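Local coordinates for mandelate racemase/muconate lactonizing enzyme (Polaromonas sp., PDB 3CB3), which belongs to the enolase superfamily, binds L-glucaric acid at a magnesium ion and probably acts on acid sugars by removing a proton next to a carboxylate, at residues 179-184 and 206-211; 183-188 and 212-217; 236-241 and 257-262. One frame throughout, in Å; residues are numbered along the deposited sequence.

Contact 1. Residues 179-184 and 206-211. With LGT (L-glucaric acid), chain G.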
loop_
_atom_site.group_PDB
_atom_site.type_symbol
_atom_site.label_atom_id
_atom_site.label_comp_id
_atom_site.label_asym_id
_atom_site.label_seq_id
_atom_site.Cartn_x
_atom_site.Cartn_y
_atom_site.Cartn_z
ATOM N N GLY A 179 -3.901 -2.758 -33.686
ATOM C CA GLY A 179 -2.744 -2.036 -34.190
ATOM C C GLY A 179 -1.356 -2.509 -33.803
ATOM O O GLY A 179 -0.357 -1.910 -34.210
ATOM N N GLY A 180 -1.279 -3.578 -33.023
ATOM C CA GLY A 180 0.016 -4.089 -32.611
ATOM C C GLY A 180 -0.153 -5.385 -31.850
ATOM O O GLY A 180 -1.267 -5.738 -31.459
ATOM N N ILE A 181 0.949 -6.097 -31.643
ATOM C CA ILE A 181 0.910 -7.363 -30.925
ATOM C C ILE A 181 1.982 -7.391 -29.835
ATOM O O ILE A 181 3.134 -7.044 -30.085
ATOM C CB ILE A 181 1.176 -8.559 -31.880
ATOM C CG1 ILE A 181 0.139 -8.577 -33.013
ATOM C CG2 ILE A 181 1.129 -9.862 -31.096
ATOM C CD1 ILE A 181 -1.291 -8.885 -32.562
ATOM N N LYS A 182 1.594 -7.784 -28.626
ATOM C CA LYS A 182 2.555 -7.894 -27.524
ATOM C C LYS A 182 2.782 -9.382 -27.275
ATOM O O LYS A 182 1.832 -10.144 -27.065
ATOM C CB LYS A 182 2.034 -7.234 -26.245
ATOM C CG LYS A 182 3.106 -7.135 -25.156
ATOM C CD LYS A 182 2.746 -6.128 -24.060
ATOM C CE LYS A 182 1.662 -6.655 -23.135
ATOM N NZ LYS A 182 1.218 -5.583 -22.189
ATOM N N LEU A 183 4.044 -9.787 -27.303
ATOM C CA LEU A 183 4.403 -11.192 -27.109
ATOM C C LEU A 183 5.080 -11.421 -25.764
ATOM O O LEU A 183 5.969 -10.668 -25.365
ATOM C CB LEU A 183 5.352 -11.637 -28.216
ATOM C CG LEU A 183 4.865 -11.422 -29.654
ATOM C CD1 LEU A 183 6.049 -11.556 -30.608
ATOM C CD2 LEU A 183 3.755 -12.419 -29.985
ATOM N N LYS A 184 4.661 -12.472 -25.072
ATOM C CA LYS A 184 5.265 -12.781 -23.796
ATOM C C LYS A 184 6.608 -13.471 -24.001
ATOM O O LYS A 184 6.747 -14.352 -24.851
ATOM C CB LYS A 184 4.322 -13.657 -22.970
ATOM C CG LYS A 184 3.135 -12.884 -22.423
ATOM C CD LYS A 184 2.185 -13.772 -21.662
ATOM C CE LYS A 184 1.131 -12.935 -20.966
ATOM N NZ LYS A 184 1.745 -11.970 -20.009
ATOM N N ASP A 206 6.958 -6.480 -41.611
ATOM C CA ASP A 206 7.586 -5.316 -40.983
ATOM C C ASP A 206 6.632 -4.197 -40.572
ATOM O O ASP A 206 6.968 -3.376 -39.715
ATOM C CB ASP A 206 8.664 -4.733 -41.910
ATOM C CG ASP A 206 9.965 -5.515 -41.863
ATOM O OD1 ASP A 206 10.930 -5.122 -42.558
ATOM O OD2 ASP A 206 10.024 -6.523 -41.125
ATOM N N ALA A 207 5.444 -4.165 -41.168
ATOM C CA ALA A 207 4.473 -3.114 -40.869
ATOM C C ALA A 207 3.663 -3.280 -39.578
ATOM O O ALA A 207 2.980 -2.347 -39.165
ATOM C CB ALA A 207 3.520 -2.936 -42.052
ATOM N N VAL A 208 3.717 -4.447 -38.943
ATOM C CA VAL A 208 2.955 -4.632 -37.709
ATOM C C VAL A 208 3.816 -4.397 -36.465
ATOM O O VAL A 208 4.781 -5.120 -36.212
ATOM C CB VAL A 208 2.325 -6.036 -37.633
ATOM C CG1 VAL A 208 1.522 -6.180 -36.336
ATOM C CG2 VAL A 208 1.421 -6.260 -38.837
ATOM N N PRO A 209 3.471 -3.370 -35.672
ATOM C CA PRO A 209 4.239 -3.069 -34.457
ATOM C C PRO A 209 4.225 -4.260 -33.506
ATOM O O PRO A 209 3.200 -4.916 -33.344
ATOM C CB PRO A 209 3.502 -1.865 -33.861
ATOM C CG PRO A 209 2.824 -1.228 -35.077
ATOM C CD PRO A 209 2.323 -2.458 -35.805
ATOM N N LEU A 210 5.366 -4.527 -32.882
ATOM C CA LEU A 210 5.485 -5.622 -31.930
ATOM C C LEU A 210 6.129 -5.149 -30.636
ATOM O O LEU A 210 7.043 -4.322 -30.649
ATOM C CB LEU A 210 6.352 -6.751 -32.498
ATOM C CG LEU A 210 5.824 -7.555 -33.680
ATOM C CD1 LEU A 210 6.893 -8.567 -34.113
ATOM C CD2 LEU A 210 4.538 -8.267 -33.273
ATOM N N MET A 211 5.647 -5.689 -29.525
ATOM C CA MET A 211 6.193 -5.381 -28.206
ATOM C C MET A 211 6.359 -6.721 -27.493
ATOM O O MET A 211 5.736 -7.709 -27.883
ATOM C CB MET A 211 5.223 -4.511 -27.395
ATOM C CG MET A 211 4.754 -3.257 -28.092
ATOM S SD MET A 211 3.233 -3.519 -29.044
ATOM C CE MET A 211 2.343 -1.971 -28.604
HETATM O O1A LGT G . 0.849 -6.277 -19.440
HETATM C C1 LGT G . -0.031 -7.090 -19.090
HETATM O O1B LGT G . -1.254 -6.969 -19.346
HETATM C C2 LGT G . 0.403 -8.354 -18.283
HETATM O O2 LGT G . 1.630 -8.083 -17.579
HETATM C C3 LGT G . -0.683 -8.810 -17.288
HETATM O O3 LGT G . -0.955 -7.732 -16.398
HETATM C C4 LGT G . -0.312 -10.077 -16.441
HETATM O O4 LGT G . -0.178 -9.754 -15.047
HETATM C C5 LGT G . -1.321 -11.251 -16.536
HETATM O O5 LGT G . -2.630 -10.793 -16.154
HETATM C C6 LGT G . -1.372 -11.854 -17.960
HETATM O O6A LGT G . -0.428 -12.621 -18.266
HETATM O O6B LGT G . -2.319 -11.544 -18.717
#

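Contact 2. Residues 183-188 and 212-217. With MG (magnesium ion), chain E; LGT (L-glucaric acid), chain G.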
loop_
_atom_site.group_PDB
_atom_site.type_symbol
_atom_site.label_atom_id
_atom_site.label_comp_id
_atom_site.label_asym_id
_atom_site.label_seq_id
_atom_site.Cartn_x
_atom_site.Cartn_y
_atom_site.Cartn_z
ATOM N N LEU A 183 4.044 -9.787 -27.303
ATOM C CA LEU A 183 4.403 -11.192 -27.109
ATOM C C LEU A 183 5.080 -11.421 -25.764
ATOM O O LEU A 183 5.969 -10.668 -25.365
ATOM C CB LEU A 183 5.352 -11.637 -28.216
ATOM C CG LEU A 183 4.865 -11.422 -29.654
ATOM C CD1 LEU A 183 6.049 -11.556 -30.608
ATOM C CD2 LEU A 183 3.755 -12.419 -29.985
ATOM N N LYS A 184 4.661 -12.472 -25.072
ATOM C CA LYS A 184 5.265 -12.781 -23.796
ATOM C C LYS A 184 6.608 -13.471 -24.001
ATOM O O LYS A 184 6.747 -14.352 -24.851
ATOM C CB LYS A 184 4.322 -13.657 -22.970
ATOM C CG LYS A 184 3.135 -12.884 -22.423
ATOM C CD LYS A 184 2.185 -13.772 -21.662
ATOM C CE LYS A 184 1.131 -12.935 -20.966
ATOM N NZ LYS A 184 1.745 -11.970 -20.009
ATOM N N VAL A 185 7.605 -13.029 -23.246
ATOM C CA VAL A 185 8.944 -13.606 -23.300
ATOM C C VAL A 185 9.388 -13.780 -21.852
ATOM O O VAL A 185 8.620 -13.521 -20.928
ATOM C CB VAL A 185 9.959 -12.676 -24.031
ATOM C CG1 VAL A 185 9.601 -12.551 -25.521
ATOM C CG2 VAL A 185 9.980 -11.301 -23.365
ATOM N N GLY A 186 10.617 -14.229 -21.648
ATOM C CA GLY A 186 11.101 -14.400 -20.287
ATOM C C GLY A 186 11.353 -15.823 -19.829
ATOM O O GLY A 186 11.657 -16.044 -18.662
ATOM N N GLN A 187 11.228 -16.797 -20.724
ATOM C CA GLN A 187 11.469 -18.178 -20.322
ATOM C C GLN A 187 12.956 -18.407 -20.084
ATOM O O GLN A 187 13.791 -17.636 -20.548
ATOM C CB GLN A 187 10.944 -19.157 -21.378
ATOM C CG GLN A 187 11.317 -18.812 -22.797
ATOM C CD GLN A 187 10.735 -19.795 -23.791
ATOM O OE1 GLN A 187 10.516 -19.463 -24.956
ATOM N NE2 GLN A 187 10.489 -21.023 -23.336
ATOM N N PRO A 188 13.304 -19.469 -19.339
ATOM C CA PRO A 188 14.697 -19.809 -19.029
ATOM C C PRO A 188 15.606 -19.767 -20.249
ATOM O O PRO A 188 16.698 -19.198 -20.205
ATOM C CB PRO A 188 14.576 -21.210 -18.442
ATOM C CG PRO A 188 13.284 -21.118 -17.700
ATOM C CD PRO A 188 12.383 -20.427 -18.699
ATOM N N VAL A 212 7.203 -6.763 -26.468
ATOM C CA VAL A 212 7.375 -7.995 -25.702
ATOM C C VAL A 212 7.197 -7.667 -24.226
ATOM O O VAL A 212 7.479 -6.539 -23.785
ATOM C CB VAL A 212 8.777 -8.634 -25.896
ATOM C CG1 VAL A 212 9.008 -8.967 -27.366
ATOM C CG2 VAL A 212 9.854 -7.706 -25.358
ATOM N N ASP A 213 6.703 -8.647 -23.477
ATOM C CA ASP A 213 6.498 -8.494 -22.040
ATOM C C ASP A 213 7.248 -9.647 -21.357
ATOM O O ASP A 213 6.926 -10.813 -21.569
ATOM C CB ASP A 213 5.014 -8.577 -21.701
ATOM C CG ASP A 213 4.709 -8.111 -20.286
ATOM O OD1 ASP A 213 5.587 -8.238 -19.399
ATOM O OD2 ASP A 213 3.577 -7.627 -20.057
ATOM N N ALA A 214 8.260 -9.311 -20.563
ATOM C CA ALA A 214 9.056 -10.319 -19.855
ATOM C C ALA A 214 8.454 -10.633 -18.483
ATOM O O ALA A 214 8.868 -11.578 -17.808
ATOM C CB ALA A 214 10.507 -9.822 -19.691
ATOM N N ASN A 215 7.486 -9.822 -18.067
ATOM C CA ASN A 215 6.832 -10.011 -16.780
ATOM C C ASN A 215 7.794 -10.213 -15.605
ATOM O O ASN A 215 7.625 -11.147 -14.820
ATOM C CB ASN A 215 5.857 -11.187 -16.857
ATOM C CG ASN A 215 4.626 -10.859 -17.667
ATOM O OD1 ASN A 215 3.714 -10.174 -17.189
ATOM N ND2 ASN A 215 4.595 -11.332 -18.905
ATOM N N GLN A 216 8.787 -9.329 -15.504
ATOM C CA GLN A 216 9.780 -9.327 -14.418
ATOM C C GLN A 216 10.619 -10.597 -14.271
ATOM O O GLN A 216 11.223 -10.829 -13.216
ATOM C CB GLN A 216 9.088 -9.053 -13.069
ATOM C CG GLN A 216 7.895 -8.112 -13.138
ATOM C CD GLN A 216 7.238 -7.873 -11.777
ATOM O OE1 GLN A 216 6.035 -7.612 -11.689
ATOM N NE2 GLN A 216 8.028 -7.940 -10.719
ATOM N N GLN A 217 10.695 -11.401 -15.322
ATOM C CA GLN A 217 11.423 -12.654 -15.233
ATOM C C GLN A 217 12.931 -12.652 -15.397
ATOM O O GLN A 217 13.574 -13.671 -15.143
ATOM C CB GLN A 217 10.797 -13.663 -16.191
ATOM C CG GLN A 217 9.414 -14.092 -15.730
ATOM C CD GLN A 217 8.684 -14.921 -16.758
ATOM O OE1 GLN A 217 8.286 -14.415 -17.812
ATOM N NE2 GLN A 217 8.506 -16.205 -16.465
HETATM MG MG MG E . 2.672 -6.533 -18.518
HETATM O O1A LGT G . 0.849 -6.277 -19.440
HETATM C C1 LGT G . -0.031 -7.090 -19.090
HETATM O O1B LGT G . -1.254 -6.969 -19.346
HETATM C C2 LGT G . 0.403 -8.354 -18.283
HETATM O O2 LGT G . 1.630 -8.083 -17.579
HETATM C C3 LGT G . -0.683 -8.810 -17.288
HETATM O O3 LGT G . -0.955 -7.732 -16.398
HETATM C C4 LGT G . -0.312 -10.077 -16.441
HETATM O O4 LGT G . -0.178 -9.754 -15.047
HETATM C C5 LGT G . -1.321 -11.251 -16.536
HETATM O O5 LGT G . -2.630 -10.793 -16.154
HETATM C C6 LGT G . -1.372 -11.854 -17.960
HETATM O O6A LGT G . -0.428 -12.621 -18.266
HETATM O O6B LGT G . -2.319 -11.544 -18.717
HETATM O O HOH W 1 1.957 -9.682 -20.894
HETATM O O HOH W 2 4.448 -7.019 -17.787
#

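Contact 3. Residues 236-241 and 257-262. With MG (magnesium ion), chain E; MG (magnesium ion), chain F.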
loop_
_atom_site.group_PDB
_atom_site.type_symbol
_atom_site.label_atom_id
_atom_site.label_comp_id
_atom_site.label_asym_id
_atom_site.label_seq_id
_atom_site.Cartn_x
_atom_site.Cartn_y
_atom_site.Cartn_z
ATOM N N VAL A 236 8.334 -1.878 -30.211
ATOM C CA VAL A 236 7.776 -0.630 -29.691
ATOM C C VAL A 236 8.331 -0.492 -28.261
ATOM O O VAL A 236 8.725 0.594 -27.836
ATOM C CB VAL A 236 6.232 -0.657 -29.660
ATOM C CG1 VAL A 236 5.698 0.669 -29.115
ATOM C CG2 VAL A 236 5.687 -0.912 -31.064
ATOM N N TRP A 237 8.373 -1.605 -27.533
ATOM C CA TRP A 237 8.941 -1.605 -26.185
ATOM C C TRP A 237 9.186 -2.994 -25.610
ATOM O O TRP A 237 8.623 -3.983 -26.068
ATOM C CB TRP A 237 8.055 -0.812 -25.207
ATOM C CG TRP A 237 6.731 -1.462 -24.858
ATOM C CD1 TRP A 237 6.539 -2.664 -24.247
ATOM C CD2 TRP A 237 5.422 -0.909 -25.064
ATOM N NE1 TRP A 237 5.196 -2.898 -24.057
ATOM C CE2 TRP A 237 4.488 -1.836 -24.549
ATOM C CE3 TRP A 237 4.951 0.279 -25.633
ATOM C CZ2 TRP A 237 3.106 -1.612 -24.586
ATOM C CZ3 TRP A 237 3.574 0.503 -25.669
ATOM C CH2 TRP A 237 2.670 -0.439 -25.148
ATOM N N ILE A 238 10.047 -3.040 -24.599
ATOM C CA ILE A 238 10.363 -4.257 -23.867
ATOM C C ILE A 238 9.804 -3.925 -22.484
ATOM O O ILE A 238 10.313 -3.035 -21.802
ATOM C CB ILE A 238 11.884 -4.495 -23.774
ATOM C CG1 ILE A 238 12.449 -4.823 -25.157
ATOM C CG2 ILE A 238 12.177 -5.637 -22.800
ATOM C CD1 ILE A 238 13.963 -4.858 -25.203
ATOM N N GLU A 239 8.748 -4.639 -22.102
ATOM C CA GLU A 239 8.035 -4.431 -20.849
ATOM C C GLU A 239 8.465 -5.305 -19.666
ATOM O O GLU A 239 8.716 -6.507 -19.815
ATOM C CB GLU A 239 6.546 -4.633 -21.109
ATOM C CG GLU A 239 5.644 -4.450 -19.928
ATOM C CD GLU A 239 4.193 -4.583 -20.315
ATOM O OE1 GLU A 239 3.877 -4.343 -21.500
ATOM O OE2 GLU A 239 3.362 -4.906 -19.442
ATOM N N GLU A 240 8.523 -4.677 -18.495
ATOM C CA GLU A 240 8.893 -5.334 -17.244
ATOM C C GLU A 240 10.028 -6.343 -17.367
ATOM O O GLU A 240 9.866 -7.514 -17.024
ATOM C CB GLU A 240 7.671 -6.028 -16.627
ATOM C CG GLU A 240 6.627 -5.074 -16.051
ATOM C CD GLU A 240 5.904 -5.658 -14.842
ATOM O OE1 GLU A 240 5.061 -6.574 -15.014
ATOM O OE2 GLU A 240 6.193 -5.201 -13.709
ATOM N N PRO A 241 11.193 -5.906 -17.858
ATOM C CA PRO A 241 12.267 -6.890 -17.958
ATOM C C PRO A 241 12.753 -7.284 -16.564
ATOM O O PRO A 241 13.240 -8.398 -16.364
ATOM C CB PRO A 241 13.336 -6.154 -18.760
ATOM C CG PRO A 241 13.128 -4.725 -18.374
ATOM C CD PRO A 241 11.625 -4.591 -18.359
ATOM N N PHE A 257 19.977 1.240 -23.978
ATOM C CA PHE A 257 19.330 0.789 -25.198
ATOM C C PHE A 257 18.341 1.750 -25.855
ATOM O O PHE A 257 17.663 2.523 -25.185
ATOM C CB PHE A 257 18.656 -0.559 -24.919
ATOM C CG PHE A 257 19.616 -1.617 -24.457
ATOM C CD1 PHE A 257 20.609 -2.091 -25.310
ATOM C CD2 PHE A 257 19.559 -2.113 -23.158
ATOM C CE1 PHE A 257 21.534 -3.043 -24.874
ATOM C CE2 PHE A 257 20.478 -3.063 -22.712
ATOM C CZ PHE A 257 21.466 -3.528 -23.571
ATOM N N ASP A 258 18.271 1.680 -27.179
ATOM C CA ASP A 258 17.364 2.513 -27.953
ATOM C C ASP A 258 15.931 2.075 -27.712
ATOM O O ASP A 258 15.039 2.906 -27.547
ATOM C CB ASP A 258 17.660 2.397 -29.451
ATOM C CG ASP A 258 19.024 2.921 -29.822
ATOM O OD1 ASP A 258 19.655 3.595 -28.981
ATOM O OD2 ASP A 258 19.463 2.667 -30.966
ATOM N N THR A 259 15.714 0.763 -27.710
ATOM C CA THR A 259 14.380 0.221 -27.493
ATOM C C THR A 259 13.804 0.736 -26.184
ATOM O O THR A 259 14.449 0.659 -25.142
ATOM C CB THR A 259 14.401 -1.321 -27.451
ATOM O OG1 THR A 259 14.923 -1.811 -28.686
ATOM C CG2 THR A 259 12.988 -1.874 -27.248
ATOM N N PRO A 260 12.584 1.293 -26.234
ATOM C CA PRO A 260 11.935 1.819 -25.031
ATOM C C PRO A 260 11.695 0.731 -24.004
ATOM O O PRO A 260 11.395 -0.421 -24.349
ATOM C CB PRO A 260 10.621 2.390 -25.561
ATOM C CG PRO A 260 10.962 2.789 -26.967
ATOM C CD PRO A 260 11.809 1.630 -27.442
ATOM N N ILE A 261 11.859 1.103 -22.739
ATOM C CA ILE A 261 11.626 0.199 -21.627
ATOM C C ILE A 261 10.286 0.624 -21.036
ATOM O O ILE A 261 10.062 1.817 -20.787
ATOM C CB ILE A 261 12.713 0.352 -20.536
ATOM C CG1 ILE A 261 14.090 0.013 -21.110
ATOM C CG2 ILE A 261 12.382 -0.540 -19.349
ATOM C CD1 ILE A 261 14.201 -1.411 -21.625
ATOM N N ALA A 262 9.392 -0.337 -20.821
ATOM C CA ALA A 262 8.088 -0.033 -20.249
ATOM C C ALA A 262 7.881 -0.771 -18.926
ATOM O O ALA A 262 8.285 -1.926 -18.775
ATOM C CB ALA A 262 6.985 -0.413 -21.228
HETATM MG MG MG E . 2.672 -6.533 -18.518
HETATM MG MG MG F . 16.761 4.083 -24.035
HETATM O O HOH W 3 15.649 4.559 -25.531
HETATM O O HOH W 4 15.349 2.802 -23.492
HETATM O O HOH W 2 4.448 -7.019 -17.787
HETATM O O HOH W 5 18.230 5.390 -24.864
HETATM O O HOH W 6 15.708 5.512 -22.785
#

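Contact 1. Residues 179-184 and 206-211
Ile181 uses both its N-H and its carbonyl against the neighbouring strand: its N donates to Pro209 O (3.1 Å) and its O takes the N-H of Met211 (2.9 Å). Two residues on, Leu183 N reaches Met211 O at 2.7 Å, the straightest of the three at 167°. This staggered ladder marks a parallel pair, and CA-H...O contacts fill in beside it, with Lys182 CA 3.2 Å from Met211 O.

The apolar contacts lie on the Ile181-Leu210 face. Leu210 CD2 tucks against Ile181 CB at 3.7 Å, while the branches of Val208 and Leu183 lie further out. Where the strands begin, the ring of Pro209 rests on the carbonyl of Gly179, CD to O 3.2 Å.

On the other face, Lys182 and Met211 touch at their roots, CG against CB, and then part: Met211 SD turns back over Ile181 O while Lys182 runs on to the ligand. Lys182 CG lies trans to the backbone N (chi1 -171°), and a bend at chi3 (74°) steers NZ to O1A of L-glucaric acid, to which it donates (2.9 Å). Its charge is also met by Glu239 and Glu335. Lys182-Leu183-Lys184 fits the Lys-X-Lys motif of mandelate racemase relatives.

Helices 163-175 and 190-204 cover the Ile181-Leu183-Leu210 face, Trp333 packs on Pro209 and Met211, and the loop at Asn153 bonds to the far edge of strand 181-184.

Contact 2. Residues 183-188 and 212-217
Val212 lies against Val185 where the strands of a beta-alpha-beta unit run out at the catalytic end of the enolase-superfamily barrel; Val185 CG2 sits 3.9 Å from Val212 CB. Asp213 comes next and ties the strands twice through its backbone. Its N donates to Leu183 O, and its O receives Val185 N at 2.9 Å, along a straight N-H that nevertheless comes in 39° above the carbonyl plane.

The Asp213 carboxylate divides its labour. OD2 holds the magnesium ion at 2.1 Å and accepts a hydrogen bond from a water that in turn accepts from Lys184 NZ, while OD1 takes the N-H of Asn215, closing an Asx turn that, with the metal bond at OD2, holds the carboxylate's rotation. Glu239 and Glu265 are further ligands of the metal, as are O1A and O2 of L-glucaric acid.

Ala214 sets its CB 4.0 Å from Val185 CG2 and opens a type I' turn to Gln217. Within it, the Asn215 side chain lies across that of Lys184, whose NZ, swung round by a bend at chi4 (-60°), donates to O6A at the other end of the ligand (2.9 Å). Gln217 then brings its CB to 3.5 Å from Gly186 O.

Contact 3. Residues 236-241 and 257-262
Ala262 CB sits over one face of the Trp237 indole, 3.9 Å from the centroid of the five-membered ring and only 17° off its normal, a CH-pi contact. Trp237 CG stands between the backbone N and the carbonyl carbon (chi1 70°), which swings the indole out from the strand with NE1 on the side of Glu239, to whose OE1 it donates through a bent bond (3.2 Å, 138° at the hydrogen). The carboxylate uses the lone pair turned away from OE2, leaving OE2 to bind the magnesium ion at 2.0 Å; Lys182 shares OE1.

Ile238 N to Pro260 O, Ala262 N to Ile238 O and Glu240 N to Ala262 O make the parallel ladder, the last at 2.8 Å. It joins strands 238-239 and 261-263 of the barrel, linked by helix 247-256 in a beta-alpha-beta unit, and that helix packs on Pro241 and Ile261. On the buried face beyond Ile238, Thr259 CG2 meets both CG1 and CD1 of that isoleucine at 3.7 Å, the two side chains crossing at about a right angle.

The chain entering the second strand is looser and wetter. Asp258 is exposed, and Phe257 O, together with Ala254 O, binds a second magnesium ion whose other four ligands are waters. Two of these waters donate back to the chain, one to Asp258 O and the other to Thr259 O at 2.9 Å.

Contacts 1 and 2 are successive lengths of one strand pair, their centres 15 Å apart, and contact 3 lies 13 and 12 Å from them, between centres, in the same parallel sheet. Strand 210-213 neighbours strand 238-239, and the segments around them are joined by probable hydrogen bonds, Val236 N to Leu210 O (2.8 Å) before strand 238-239 and Gln216 N to Glu240 O past the strand ends. All three send side chains to one site. Lys182 NZ of contact 1 bridges to Glu239 OE1 of contact 3 (3.0 Å), while Asp213 OD2 of contact 2 and Glu239 OE2 approach to 2.8 Å because the magnesium ion holds both. L-glucaric acid, also bonded by His315 and Glu265, has Lys182 at one carboxylate and Lys184 at the other.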